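Local atomic coordinates of CG14216 (Drosophila melanogaster, PDB entry 3P9Y), a protein that probably dephosphorylates phosphoserine, next to a cis proline, in the C-terminal repeats of RNA polymerase II, and so acts in RNA processing and termination. Residues Arg22-His27 / Asp90-Ile95; Asn28-Lys33 / Phe157-Met162; Lys106-Ile111 / Ser132-Pro137. The protein carries 2 engineered substitutions. One frame throughout, in Å; residues are numbered along the deposited sequence.

Contact 1 of 3, residues Arg22-His27 / Asp90-Ile95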
ATOM      1  N   ARG A  22      -3.565  -0.895  -5.531  1.00 17.52           N
ATOM      2  CA  ARG A  22      -3.431  -1.866  -4.445  1.00 16.55           C
ATOM      3  C   ARG A  22      -3.233  -1.230  -3.068  1.00 15.43           C
ATOM      4  O   ARG A  22      -3.872  -1.638  -2.098  1.00 15.17           O
ATOM      5  CB  ARG A  22      -2.286  -2.834  -4.757  1.00 17.46           C
ATOM      6  CG  ARG A  22      -2.586  -3.795  -5.912  1.00 17.25           C
ATOM      7  CD  ARG A  22      -1.316  -4.485  -6.430  1.00 18.17           C
ATOM      8  NE  ARG A  22      -0.368  -3.526  -6.997  1.00 18.10           N
ATOM      9  CZ  ARG A  22       0.862  -3.829  -7.407  1.00 18.48           C
ATOM     10  NH1 ARG A  22       1.313  -5.071  -7.314  1.00 18.77           N
ATOM     11  NH2 ARG A  22       1.640  -2.884  -7.912  1.00 18.59           N
ATOM     12  N   SER A  23      -2.352  -0.239  -2.971  1.00 15.20           N
ATOM     13  CA  SER A  23      -2.074   0.386  -1.679  1.00 15.62           C
ATOM     14  C   SER A  23      -3.270   1.192  -1.188  1.00 15.42           C
ATOM     15  O   SER A  23      -3.488   1.317   0.010  1.00 15.15           O
ATOM     16  CB  SER A  23      -0.848   1.297  -1.756  1.00 16.16           C
ATOM     17  OG  SER A  23      -1.130   2.485  -2.475  1.00 17.37           O
ATOM     18  N   MET A  24      -4.044   1.740  -2.112  1.00 15.98           N
ATOM     19  CA  MET A  24      -5.164   2.597  -1.741  1.00 16.46           C
ATOM     20  C   MET A  24      -6.383   1.784  -1.318  1.00 16.03           C
ATOM     21  O   MET A  24      -7.135   2.196  -0.444  1.00 15.56           O
ATOM     22  CB  MET A  24      -5.510   3.540  -2.893  1.00 17.64           C
ATOM     23  CG  MET A  24      -4.421   4.567  -3.148  1.00 18.06           C
ATOM     24  SD  MET A  24      -4.079   5.552  -1.673  1.00 18.59           S
ATOM     25  CE  MET A  24      -5.388   6.772  -1.791  1.00 19.53           C
ATOM     26  N   GLU A  25      -6.572   0.632  -1.942  1.00 15.66           N
ATOM     27  CA  GLU A  25      -7.614  -0.292  -1.530  1.00 16.35           C
ATOM     28  C   GLU A  25      -7.321  -0.753  -0.101  1.00 16.85           C
ATOM     29  O   GLU A  25      -8.213  -0.775   0.755  1.00 15.75           O
ATOM     30  CB  GLU A  25      -7.646  -1.485  -2.479  1.00 17.01           C
ATOM     31  CG  GLU A  25      -8.903  -2.312  -2.402  1.00 20.45           C
ATOM     32  CD  GLU A  25     -10.106  -1.587  -2.971  1.00 21.40           C
ATOM     33  OE1 GLU A  25     -11.037  -1.311  -2.195  1.00 23.47           O
ATOM     34  OE2 GLU A  25     -10.115  -1.280  -4.185  1.00 22.61           O
ATOM     35  N   ALA A  26      -6.062  -1.105   0.157  1.00 14.63           N
ATOM     36  CA  ALA A  26      -5.642  -1.515   1.494  1.00 15.05           C
ATOM     37  C   ALA A  26      -5.730  -0.345   2.473  1.00 14.89           C
ATOM     38  O   ALA A  26      -6.096  -0.528   3.634  1.00 15.12           O
ATOM     39  CB  ALA A  26      -4.219  -2.069   1.464  1.00 13.53           C
ATOM     40  N   HIS A  27      -5.378   0.849   2.009  1.00 14.48           N
ATOM     41  CA  HIS A  27      -5.427   2.035   2.851  1.00 15.56           C
ATOM     42  C   HIS A  27      -6.846   2.190   3.369  1.00 16.27           C
ATOM     43  O   HIS A  27      -7.073   2.333   4.569  1.00 16.07           O
ATOM     44  CB  HIS A  27      -5.031   3.287   2.060  1.00 15.74           C
ATOM     45  CG  HIS A  27      -4.864   4.517   2.906  1.00 17.46           C
ATOM     46  ND1 HIS A  27      -3.861   5.439   2.689  1.00 18.66           N
ATOM     47  CD2 HIS A  27      -5.569   4.977   3.968  1.00 17.11           C
ATOM     48  CE1 HIS A  27      -3.952   6.410   3.581  1.00 18.16           C
ATOM     49  NE2 HIS A  27      -4.982   6.155   4.367  1.00 18.20           N
ATOM     50  N   ASP A  90     -11.506   8.631  -7.841  1.00 24.66           N
ATOM     51  CA  ASP A  90     -12.470   9.282  -6.962  1.00 25.63           C
ATOM     52  C   ASP A  90     -12.337   8.741  -5.543  1.00 24.06           C
ATOM     53  O   ASP A  90     -12.347   9.495  -4.576  1.00 25.42           O
ATOM     54  CB  ASP A  90     -13.889   9.046  -7.473  1.00 27.28           C
ATOM     55  CG  ASP A  90     -14.930   9.738  -6.626  1.00 28.50           C
ATOM     56  OD1 ASP A  90     -14.798  10.963  -6.413  1.00 27.85           O
ATOM     57  OD2 ASP A  90     -15.875   9.058  -6.168  1.00 30.01           O
ATOM     58  N   ARG A  91     -12.209   7.424  -5.426  1.00 24.27           N
ATOM     59  CA  ARG A  91     -12.016   6.784  -4.134  1.00 22.98           C
ATOM     60  C   ARG A  91     -10.736   7.319  -3.490  1.00 22.09           C
ATOM     61  O   ARG A  91     -10.711   7.625  -2.296  1.00 21.43           O
ATOM     62  CB  ARG A  91     -11.950   5.265  -4.311  1.00 23.05           C
ATOM     63  CG  ARG A  91     -11.964   4.465  -3.012  1.00 23.30           C
ATOM     64  CD  ARG A  91     -10.571   4.322  -2.407  1.00 23.01           C
ATOM     65  NE  ARG A  91      -9.568   4.048  -3.434  1.00 22.27           N
ATOM     66  CZ  ARG A  91      -9.409   2.874  -4.043  1.00 21.61           C
ATOM     67  NH1 ARG A  91     -10.189   1.848  -3.731  1.00 21.95           N
ATOM     68  NH2 ARG A  91      -8.470   2.727  -4.975  1.00 21.27           N
ATOM     69  N   ASN A  92      -9.685   7.458  -4.294  1.00 21.86           N
ATOM     70  CA  ASN A  92      -8.398   7.937  -3.799  1.00 21.88           C
ATOM     71  C   ASN A  92      -8.489   9.376  -3.294  1.00 22.25           C
ATOM     72  O   ASN A  92      -7.946   9.712  -2.243  1.00 20.26           O
ATOM     73  CB  ASN A  92      -7.330   7.839  -4.897  1.00 21.76           C
ATOM     74  CG  ASN A  92      -7.034   6.401  -5.301  1.00 21.30           C
ATOM     75  OD1 ASN A  92      -7.391   5.457  -4.598  1.00 20.58           O
ATOM     76  ND2 ASN A  92      -6.373   6.232  -6.435  1.00 21.09           N
ATOM     77  N   ARG A  93      -9.184  10.220  -4.050  1.00 24.09           N
ATOM     78  CA  ARG A  93      -9.321  11.628  -3.703  1.00 25.10           C
ATOM     79  C   ARG A  93      -9.934  11.780  -2.315  1.00 24.64           C
ATOM     80  O   ARG A  93      -9.533  12.647  -1.540  1.00 25.93           O
ATOM     81  CB  ARG A  93     -10.194  12.352  -4.733  1.00 26.42           C
ATOM     82  CG  ARG A  93     -10.284  13.857  -4.509  1.00 29.71           C
ATOM     83  CD  ARG A  93     -11.533  14.465  -5.145  1.00 32.50           C
ATOM     84  NE  ARG A  93     -12.611  14.647  -4.171  1.00 32.99           N
ATOM     85  CZ  ARG A  93     -13.668  13.847  -4.043  1.00 31.07           C
ATOM     86  NH1 ARG A  93     -13.824  12.793  -4.833  1.00 33.10           N
ATOM     87  NH2 ARG A  93     -14.585  14.107  -3.124  1.00 34.15           N
ATOM     88  N   ARG A  94     -10.902  10.927  -2.003  1.00 23.88           N
ATOM     89  CA  ARG A  94     -11.591  10.993  -0.719  1.00 23.94           C
ATOM     90  C   ARG A  94     -10.689  10.588   0.433  1.00 23.85           C
ATOM     91  O   ARG A  94     -10.948  10.946   1.579  1.00 24.42           O
ATOM     92  CB  ARG A  94     -12.823  10.095  -0.728  1.00 24.74           C
ATOM     93  CG  ARG A  94     -13.840  10.470  -1.782  1.00 27.50           C
ATOM     94  CD  ARG A  94     -15.150   9.761  -1.537  1.00 26.25           C
ATOM     95  NE  ARG A  94     -16.049   9.874  -2.675  1.00 28.00           N
ATOM     96  CZ  ARG A  94     -17.330   9.522  -2.646  1.00 27.98           C
ATOM     97  NH1 ARG A  94     -17.858   9.045  -1.529  1.00 23.27           N
ATOM     98  NH2 ARG A  94     -18.080   9.655  -3.732  1.00 27.14           N
ATOM     99  N   ILE A  95      -9.636   9.835   0.138  1.00 21.96           N
ATOM    100  CA  ILE A  95      -8.687   9.431   1.170  1.00 21.79           C
ATOM    101  C   ILE A  95      -7.616  10.495   1.394  1.00 21.71           C
ATOM    102  O   ILE A  95      -7.330  10.871   2.528  1.00 20.15           O
ATOM    103  CB  ILE A  95      -8.013   8.098   0.822  1.00 21.57           C
ATOM    104  CG1 ILE A  95      -9.045   6.971   0.878  1.00 21.78           C
ATOM    105  CG2 ILE A  95      -6.871   7.808   1.794  1.00 20.77           C
ATOM    106  CD1 ILE A  95      -8.512   5.633   0.433  1.00 22.30           C
TER
HETATM  107  O   HOH W   1      -8.765   0.131  -6.161  1.00 22.44           O
HETATM  108  O   HOH W   2     -11.934   1.025  -1.620  1.00 26.06           O
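The guanidinium of R91 lies with one face over the backbone of M24 and E25 and is held at its edge by E25, N92 and two waters. Its bent chain crosses that of E25 at about a right angle, and NH1 reaches OE2 of E25 at 3.2 Å in a salt bridge. OE2 is met from above the carboxylate plane, the two planes being 79° apart. Two waters bridge the same pair, one from E25 OE2 to R91 NH2, the other from E25 OE1 to R91 NH1. On another edge, NE and NH2 of R91 both donate to OD1 of N92, at 2.8 and 3.0 Å, from the same face of its carbonyl plane. That oxygen also sits 3.2 Å from CB of M24, whose chain, bent at chi2 and chi3, brings CE to 3.9 Å from CB of I95. CG2 of I95 stands over the centre of the H27 ring, 3.6 Å from its centroid, a CH-pi contact; ND1 of that ring bonds to S39. The N92 amide nitrogen bonds to M20 O, so N92 ties R91 to the loop before helix 22-32. With five hydrogen bonds, waters included, the guanidinium is fixed in rotation, its charge probably balanced largely by E25.

Contact 2 of 3, residues Asn28-Lys33 / Phe157-Met162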
ATOM      1  N   ASN A  28      -7.801   2.148   2.447  1.00 17.29           N
ATOM      2  CA  ASN A  28      -9.197   2.393   2.769  1.00 18.16           C
ATOM      3  C   ASN A  28      -9.737   1.371   3.762  1.00 19.12           C
ATOM      4  O   ASN A  28     -10.384   1.726   4.748  1.00 18.34           O
ATOM      5  CB  ASN A  28     -10.038   2.375   1.496  1.00 20.08           C
ATOM      6  CG  ASN A  28     -11.502   2.620   1.769  1.00 24.34           C
ATOM      7  OD1 ASN A  28     -11.947   3.761   1.873  1.00 26.44           O
ATOM      8  ND2 ASN A  28     -12.258   1.545   1.901  1.00 26.32           N
ATOM      9  N   PHE A  29      -9.452   0.101   3.504  1.00 17.50           N
ATOM     10  CA  PHE A  29      -9.954  -0.974   4.345  1.00 18.35           C
ATOM     11  C   PHE A  29      -9.344  -0.883   5.742  1.00 17.57           C
ATOM     12  O   PHE A  29     -10.061  -0.892   6.739  1.00 18.28           O
ATOM     13  CB  PHE A  29      -9.636  -2.328   3.702  1.00 17.56           C
ATOM     14  CG  PHE A  29     -10.525  -3.444   4.164  1.00 18.01           C
ATOM     15  CD1 PHE A  29     -11.661  -3.787   3.444  1.00 20.71           C
ATOM     16  CD2 PHE A  29     -10.226  -4.156   5.310  1.00 17.51           C
ATOM     17  CE1 PHE A  29     -12.482  -4.823   3.868  1.00 23.15           C
ATOM     18  CE2 PHE A  29     -11.044  -5.190   5.739  1.00 18.95           C
ATOM     19  CZ  PHE A  29     -12.169  -5.526   5.016  1.00 20.23           C
ATOM     20  N   LEU A  30      -8.020  -0.788   5.809  1.00 16.43           N
ATOM     21  CA  LEU A  30      -7.318  -0.683   7.086  1.00 16.84           C
ATOM     22  C   LEU A  30      -7.839   0.483   7.924  1.00 18.55           C
ATOM     23  O   LEU A  30      -8.044   0.340   9.126  1.00 18.17           O
ATOM     24  CB  LEU A  30      -5.810  -0.525   6.866  1.00 16.49           C
ATOM     25  CG  LEU A  30      -5.054  -1.808   6.508  1.00 15.69           C
ATOM     26  CD1 LEU A  30      -3.678  -1.478   5.927  1.00 14.64           C
ATOM     27  CD2 LEU A  30      -4.926  -2.729   7.720  1.00 13.92           C
ATOM     28  N   ALA A  31      -8.051   1.634   7.288  1.00 17.45           N
ATOM     29  CA  ALA A  31      -8.519   2.823   7.995  1.00 19.25           C
ATOM     30  C   ALA A  31      -9.927   2.610   8.554  1.00 20.63           C
ATOM     31  O   ALA A  31     -10.229   3.030   9.668  1.00 21.64           O
ATOM     32  CB  ALA A  31      -8.496   4.031   7.075  1.00 18.76           C
ATOM     33  N   LYS A  32     -10.783   1.959   7.774  1.00 20.47           N
ATOM     34  CA  LYS A  32     -12.143   1.662   8.212  1.00 22.51           C
ATOM     35  C   LYS A  32     -12.164   0.672   9.374  1.00 22.86           C
ATOM     36  O   LYS A  32     -13.094   0.679  10.179  1.00 24.79           O
ATOM     37  CB  LYS A  32     -12.973   1.117   7.050  1.00 22.93           C
ATOM     38  CG  LYS A  32     -13.425   2.180   6.069  1.00 25.87           C
ATOM     39  CD  LYS A  32     -14.223   1.575   4.925  1.00 30.02           C
ATOM     40  CE  LYS A  32     -14.806   2.658   4.029  1.00 38.78           C
ATOM     41  NZ  LYS A  32     -15.672   2.094   2.949  1.00 47.55           N
ATOM     42  N   LYS A  33     -11.142  -0.172   9.466  1.00 20.84           N
ATOM     43  CA  LYS A  33     -11.027  -1.102  10.591  1.00 22.52           C
ATOM     44  C   LYS A  33     -10.261  -0.488  11.766  1.00 22.17           C
ATOM     45  O   LYS A  33      -9.920  -1.179  12.719  1.00 23.89           O
ATOM     46  CB  LYS A  33     -10.368  -2.417  10.163  1.00 21.66           C
ATOM     47  CG  LYS A  33     -11.132  -3.179   9.086  1.00 22.89           C
ATOM     48  CD  LYS A  33     -12.582  -3.413   9.478  1.00 25.32           C
ATOM     49  CE  LYS A  33     -13.323  -4.230   8.427  1.00 29.06           C
ATOM     50  NZ  LYS A  33     -14.792  -4.305   8.705  1.00 31.66           N
ATOM     51  N   PHE A 157      -8.422  -7.267   2.139  1.00 15.58           N
ATOM     52  CA  PHE A 157      -8.940  -8.188   3.141  1.00 16.11           C
ATOM     53  C   PHE A 157      -7.809  -8.997   3.769  1.00 15.28           C
ATOM     54  O   PHE A 157      -7.756  -9.154   4.981  1.00 15.48           O
ATOM     55  CB  PHE A 157      -9.952  -9.156   2.517  1.00 18.45           C
ATOM     56  CG  PHE A 157     -11.372  -8.654   2.530  1.00 20.05           C
ATOM     57  CD1 PHE A 157     -12.209  -8.928   3.610  1.00 22.92           C
ATOM     58  CD2 PHE A 157     -11.876  -7.930   1.460  1.00 21.24           C
ATOM     59  CE1 PHE A 157     -13.527  -8.476   3.626  1.00 23.56           C
ATOM     60  CE2 PHE A 157     -13.188  -7.478   1.464  1.00 22.68           C
ATOM     61  CZ  PHE A 157     -14.018  -7.751   2.548  1.00 24.16           C
ATOM     62  N   VAL A 158      -6.914  -9.524   2.939  1.00 14.87           N
ATOM     63  CA  VAL A 158      -5.865 -10.415   3.428  1.00 15.58           C
ATOM     64  C   VAL A 158      -4.841  -9.653   4.263  1.00 13.39           C
ATOM     65  O   VAL A 158      -4.428 -10.105   5.326  1.00 13.55           O
ATOM     66  CB  VAL A 158      -5.130 -11.115   2.271  1.00 15.52           C
ATOM     67  CG1 VAL A 158      -4.022 -12.007   2.812  1.00 15.92           C
ATOM     68  CG2 VAL A 158      -6.114 -11.921   1.433  1.00 18.35           C
ATOM     69  N   ILE A 159      -4.426  -8.501   3.765  1.00 14.14           N
ATOM     70  CA  ILE A 159      -3.472  -7.671   4.472  1.00 14.10           C
ATOM     71  C   ILE A 159      -4.055  -7.258   5.813  1.00 14.56           C
ATOM     72  O   ILE A 159      -3.349  -7.211   6.819  1.00 13.94           O
ATOM     73  CB  ILE A 159      -3.119  -6.431   3.649  1.00 13.78           C
ATOM     74  CG1 ILE A 159      -2.217  -6.835   2.482  1.00 13.08           C
ATOM     75  CG2 ILE A 159      -2.432  -5.386   4.514  1.00 13.19           C
ATOM     76  CD1 ILE A 159      -2.035  -5.748   1.448  1.00 14.05           C
ATOM     77  N   THR A 160      -5.350  -6.960   5.829  1.00 14.19           N
ATOM     78  CA  THR A 160      -5.997  -6.511   7.052  1.00 14.41           C
ATOM     79  C   THR A 160      -6.064  -7.645   8.072  1.00 14.32           C
ATOM     80  O   THR A 160      -5.838  -7.423   9.256  1.00 14.31           O
ATOM     81  CB  THR A 160      -7.405  -5.954   6.781  1.00 14.28           C
ATOM     82  OG1 THR A 160      -7.303  -4.788   5.957  1.00 15.07           O
ATOM     83  CG2 THR A 160      -8.089  -5.579   8.085  1.00 15.60           C
ATOM     84  N   ASP A 161      -6.366  -8.858   7.618  1.00 14.13           N
ATOM     85  CA  ASP A 161      -6.334 -10.018   8.505  1.00 15.13           C
ATOM     86  C   ASP A 161      -4.949 -10.175   9.120  1.00 15.25           C
ATOM     87  O   ASP A 161      -4.818 -10.492  10.303  1.00 14.53           O
ATOM     88  CB  ASP A 161      -6.696 -11.299   7.756  1.00 16.36           C
ATOM     89  CG  ASP A 161      -8.155 -11.351   7.354  1.00 17.71           C
ATOM     90  OD1 ASP A 161      -8.990 -10.700   8.018  1.00 20.55           O
ATOM     91  OD2 ASP A 161      -8.468 -12.053   6.375  1.00 18.23           O
ATOM     92  N   MET A 162      -3.918  -9.954   8.312  1.00 14.91           N
ATOM     93  CA  MET A 162      -2.550 -10.095   8.792  1.00 16.36           C
ATOM     94  C   MET A 162      -2.234  -9.048   9.859  1.00 17.18           C
ATOM     95  O   MET A 162      -1.671  -9.369  10.902  1.00 17.45           O
ATOM     96  CB  MET A 162      -1.561  -9.965   7.641  1.00 16.21           C
ATOM     97  CG  MET A 162      -0.129 -10.169   8.081  1.00 18.12           C
ATOM     98  SD  MET A 162       1.060 -10.013   6.741  1.00 17.59           S
ATOM     99  CE  MET A 162       1.004  -8.249   6.430  1.00 16.01           C
TER
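F29 and F157 form the aromatic part of this helix-helix contact. The edge of the F29 ring points at the face of F157, with centroids 4.5 Å apart and planes inclined at 51°, a tilted edge-to-face pair. CE1 and CZ of F29 do the touching: CE1 stands above the F157 plane, offset toward the rim, and CZ comes to 3.5 Å from CE1 of F157. F29 carries its CG anti to the backbone N (chi1 -158°), directed across to helix 149-167.

In the apolar packing, T160 crosses F29 at about a right angle, its methyl CG2 lying at the ring edge, in plane, 3.8 Å from CE2 of F29. CG of K33, just past the end of helix 22-32, covers the same methyl at 4.0 Å. L30 slides past T160 in the opposite direction, and its CD1 makes a looser contact with CG2 of I159 at 4.3 Å.

The one polar side-chain atom at the centre is OG1 of T160, 3.1 Å from CD2 of F29 and 3.6 Å from CD2 of L30. It is hydrogen-bonded to the carbonyl of A156, one turn earlier in its own helix, so a buried hydroxyl is satisfied among carbon neighbours. The axes, 9.5 Å apart, cross at -41°, and L30 also touches V37 of strand 36-41: two helices packed side by side against the central sheet, as in the low-molecular-weight tyrosine phosphatase-like fold.

Contact 3 of 3, residues Lys106-Ile111 / Ser132-Pro137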
ATOM      1  N   LYS A 106       9.214  11.083   5.347  1.00 31.42           N
ATOM      2  CA  LYS A 106       9.964  11.152   6.594  1.00 33.14           C
ATOM      3  C   LYS A 106       9.204  10.461   7.727  1.00 31.50           C
ATOM      4  O   LYS A 106       9.696  10.371   8.851  1.00 31.32           O
ATOM      5  CB  LYS A 106      10.234  12.615   6.958  1.00 37.21           C
ATOM      6  CG  LYS A 106      11.073  13.361   5.926  1.00 39.53           C
ATOM      7  CD  LYS A 106      12.500  12.819   5.877  1.00 43.71           C
ATOM      8  CE  LYS A 106      12.951  12.539   4.449  1.00 47.10           C
ATOM      9  NZ  LYS A 106      13.012  13.772   3.608  1.00 48.31           N
ATOM     10  N   GLU A 107       8.005   9.971   7.430  1.00 29.88           N
ATOM     11  CA  GLU A 107       7.221   9.242   8.421  1.00 29.57           C
ATOM     12  C   GLU A 107       7.908   7.924   8.761  1.00 27.72           C
ATOM     13  O   GLU A 107       8.602   7.343   7.926  1.00 26.10           O
ATOM     14  CB  GLU A 107       5.810   8.962   7.892  1.00 28.98           C
ATOM     15  CG  GLU A 107       5.043  10.201   7.456  1.00 31.71           C
ATOM     16  CD  GLU A 107       4.687  11.113   8.617  1.00 34.59           C
ATOM     17  OE1 GLU A 107       4.700  10.647   9.777  1.00 34.80           O
ATOM     18  OE2 GLU A 107       4.388  12.300   8.368  1.00 38.05           O
ATOM     19  N   GLN A 108       7.703   7.453   9.986  1.00 26.54           N
ATOM     20  CA  GLN A 108       8.230   6.162  10.411  1.00 26.32           C
ATOM     21  C   GLN A 108       7.093   5.218  10.786  1.00 24.78           C
ATOM     22  O   GLN A 108       6.005   5.657  11.154  1.00 24.49           O
ATOM     23  CB  GLN A 108       9.173   6.343  11.595  1.00 28.06           C
ATOM     24  CG  GLN A 108      10.357   7.237  11.285  1.00 27.36           C
ATOM     25  CD  GLN A 108      11.393   7.212  12.381  1.00 29.63           C
ATOM     26  OE1 GLN A 108      11.119   6.771  13.496  1.00 31.03           O
ATOM     27  NE2 GLN A 108      12.595   7.684  12.072  1.00 30.47           N
ATOM     28  N   PHE A 109       7.350   3.918  10.697  1.00 23.72           N
ATOM     29  CA  PHE A 109       6.300   2.925  10.888  1.00 21.20           C
ATOM     30  C   PHE A 109       6.783   1.724  11.684  1.00 20.45           C
ATOM     31  O   PHE A 109       7.976   1.443  11.743  1.00 21.95           O
ATOM     32  CB  PHE A 109       5.779   2.461   9.528  1.00 19.18           C
ATOM     33  CG  PHE A 109       5.364   3.588   8.627  1.00 19.85           C
ATOM     34  CD1 PHE A 109       4.100   4.143   8.732  1.00 19.72           C
ATOM     35  CD2 PHE A 109       6.241   4.100   7.685  1.00 21.07           C
ATOM     36  CE1 PHE A 109       3.717   5.192   7.908  1.00 21.80           C
ATOM     37  CE2 PHE A 109       5.863   5.144   6.856  1.00 21.75           C
ATOM     38  CZ  PHE A 109       4.598   5.690   6.970  1.00 21.13           C
ATOM     39  N   ASP A 110       5.842   1.025  12.305  1.00 19.80           N
ATOM     40  CA  ASP A 110       6.124  -0.238  12.968  1.00 19.77           C
ATOM     41  C   ASP A 110       6.033  -1.383  11.973  1.00 18.52           C
ATOM     42  O   ASP A 110       6.752  -2.370  12.094  1.00 18.06           O
ATOM     43  CB  ASP A 110       5.130  -0.484  14.102  1.00 19.48           C
ATOM     44  CG  ASP A 110       5.156   0.617  15.141  1.00 23.00           C
ATOM     45  OD1 ASP A 110       6.234   0.858  15.725  1.00 23.81           O
ATOM     46  OD2 ASP A 110       4.101   1.244  15.364  1.00 21.45           O
ATOM     47  N   ILE A 111       5.130  -1.257  11.004  1.00 17.50           N
ATOM     48  CA  ILE A 111       4.962  -2.283   9.977  1.00 16.50           C
ATOM     49  C   ILE A 111       4.773  -1.645   8.606  1.00 15.79           C
ATOM     50  O   ILE A 111       3.977  -0.722   8.445  1.00 14.68           O
ATOM     51  CB  ILE A 111       3.749  -3.191  10.263  1.00 16.21           C
ATOM     52  CG1 ILE A 111       3.889  -3.859  11.635  1.00 18.59           C
ATOM     53  CG2 ILE A 111       3.613  -4.246   9.176  1.00 16.70           C
ATOM     54  CD1 ILE A 111       2.715  -4.767  12.007  1.00 18.43           C
ATOM     55  N   SER A 132      20.781   4.113  10.423  1.00 42.67           N
ATOM     56  CA  SER A 132      19.851   4.028  11.539  1.00 41.63           C
ATOM     57  C   SER A 132      20.442   4.732  12.753  1.00 43.08           C
ATOM     58  O   SER A 132      21.618   4.558  13.069  1.00 43.64           O
ATOM     59  CB  SER A 132      19.520   2.569  11.862  1.00 40.08           C
ATOM     60  OG  SER A 132      20.601   1.910  12.493  1.00 42.39           O
ATOM     61  N   VAL A 133      19.625   5.534  13.427  1.00 42.64           N
ATOM     62  CA  VAL A 133      20.105   6.378  14.509  1.00 45.02           C
ATOM     63  C   VAL A 133      19.173   6.347  15.717  1.00 46.95           C
ATOM     64  O   VAL A 133      19.273   7.192  16.605  1.00 49.51           O
ATOM     65  CB  VAL A 133      20.250   7.833  14.035  1.00 46.59           C
ATOM     66  CG1 VAL A 133      21.219   7.910  12.868  1.00 47.97           C
ATOM     67  CG2 VAL A 133      18.898   8.398  13.639  1.00 46.49           C
ATOM     68  N   ASP A 134      18.269   5.374  15.743  1.00 46.29           N
ATOM     69  CA  ASP A 134      17.337   5.208  16.856  1.00 45.44           C
ATOM     70  C   ASP A 134      17.246   3.749  17.287  1.00 44.35           C
ATOM     71  O   ASP A 134      16.817   3.451  18.400  1.00 45.05           O
ATOM     72  CB  ASP A 134      15.940   5.694  16.459  1.00 46.74           C
ATOM     73  CG  ASP A 134      15.891   7.184  16.184  1.00 51.64           C
ATOM     74  OD1 ASP A 134      16.495   7.954  16.961  1.00 54.47           O
ATOM     75  OD2 ASP A 134      15.238   7.582  15.192  1.00 51.09           O
ATOM     76  N   ASN A 135      17.645   2.842  16.401  1.00 42.81           N
ATOM     77  CA  ASN A 135      17.491   1.413  16.645  1.00 41.45           C
ATOM     78  C   ASN A 135      16.031   1.024  16.883  1.00 39.15           C
ATOM     79  O   ASN A 135      15.743   0.031  17.553  1.00 38.77           O
ATOM     80  CB  ASN A 135      18.365   0.967  17.821  1.00 44.28           C
ATOM     81  CG  ASN A 135      19.832   0.870  17.447  1.00 49.88           C
ATOM     82  OD1 ASN A 135      20.173   0.619  16.288  1.00 48.94           O
ATOM     83  ND2 ASN A 135      20.709   1.066  18.426  1.00 54.96           N
ATOM     84  N   ARG A 136      15.114   1.812  16.326  1.00 36.69           N
ATOM     85  CA  ARG A 136      13.694   1.475  16.361  1.00 35.96           C
ATOM     86  C   ARG A 136      13.391   0.450  15.274  1.00 31.48           C
ATOM     87  O   ARG A 136      13.501   0.751  14.087  1.00 30.69           O
ATOM     88  CB  ARG A 136      12.834   2.722  16.144  1.00 35.54           C
ATOM     89  CG  ARG A 136      11.352   2.419  15.962  1.00 33.95           C
ATOM     90  CD  ARG A 136      10.574   3.652  15.516  1.00 34.98           C
ATOM     91  NE  ARG A 136       9.164   3.351  15.272  1.00 33.89           N
ATOM     92  CZ  ARG A 136       8.241   4.266  14.985  1.00 32.18           C
ATOM     93  NH1 ARG A 136       8.577   5.547  14.902  1.00 35.07           N
ATOM     94  NH2 ARG A 136       6.979   3.902  14.781  1.00 29.54           N
ATOM     95  N   PRO A 137      13.010  -0.770  15.674  1.00 29.81           N
ATOM     96  CA  PRO A 137      12.742  -1.811  14.679  1.00 28.48           C
ATOM     97  C   PRO A 137      11.480  -1.522  13.868  1.00 25.72           C
ATOM     98  O   PRO A 137      10.499  -1.000  14.402  1.00 25.31           O
ATOM     99  CB  PRO A 137      12.539  -3.077  15.524  1.00 28.11           C
ATOM    100  CG  PRO A 137      12.955  -2.721  16.917  1.00 30.39           C
ATOM    101  CD  PRO A 137      12.777  -1.246  17.047  1.00 29.92           C
TER
HETATM  102  O   HOH W   3       7.963  -2.012  14.847  1.00 26.32           O
HETATM  103  O   HOH W   4       8.850   0.219  16.167  1.00 33.91           O
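Residues 108-110 and 134-137 run 38° apart, with the CA atoms of D110 and P137 the nearest pair at 7.0 Å. Both segments are loops leading into neighbouring parallel strands, 111-114 and 137-142, of the central sheet in this alpha/beta phosphatase fold, and they meet at the surface. R136 carries the contact. Its chain is extended from CG to NE, with CG anti to the backbone N (chi1 171°), and crosses D110 at about a right angle. NH2 makes a weak, fairly straight hydrogen bond to D110 OD1 at 3.3 Å, part of a salt bridge, with the carboxylate carbon in the guanidinium plane. The other D110 oxygen, OD2, accepts from the backbone N of A11, which ties the aspartate to the start of strand 11-16. NH1 of R136 turns to Q108, where it donates weakly to OE1 at 3.2 Å; the amide and guanidinium planes are 64° apart. The backbone N of F109 lies over one guanidinium face, and R136 also touches Y198 at the C terminus. Water completes the join: one molecule links the backbone oxygens of D110 and P137, while another accepts from R136 NE and lies 2.7 Å from both D110 OD1 and P137 O.

In the fold
Contacts 1 and 2 share helix 22-32 and lie 12 Å apart between centres. Its first half meets helix 85-95, its second helix 149-167, and the two contacts touch directly where I95 CD1 packs on N28 CB. Their segments alternate along the chain, so residues far apart in sequence are gathered around one helix beside the sheet. Contact 3 falls in sequence between the two segments of contact 2 and after contact 1; its centre is 24 Å from contact 1 and 22 Å from contact 2, touching neither. It joins the entries to strands 111-114 and 137-142. R22, at the start of the shared helix, hydrogen-bonds through NE to the bound peptide's modified side chain, so this helix also reaches the substrate.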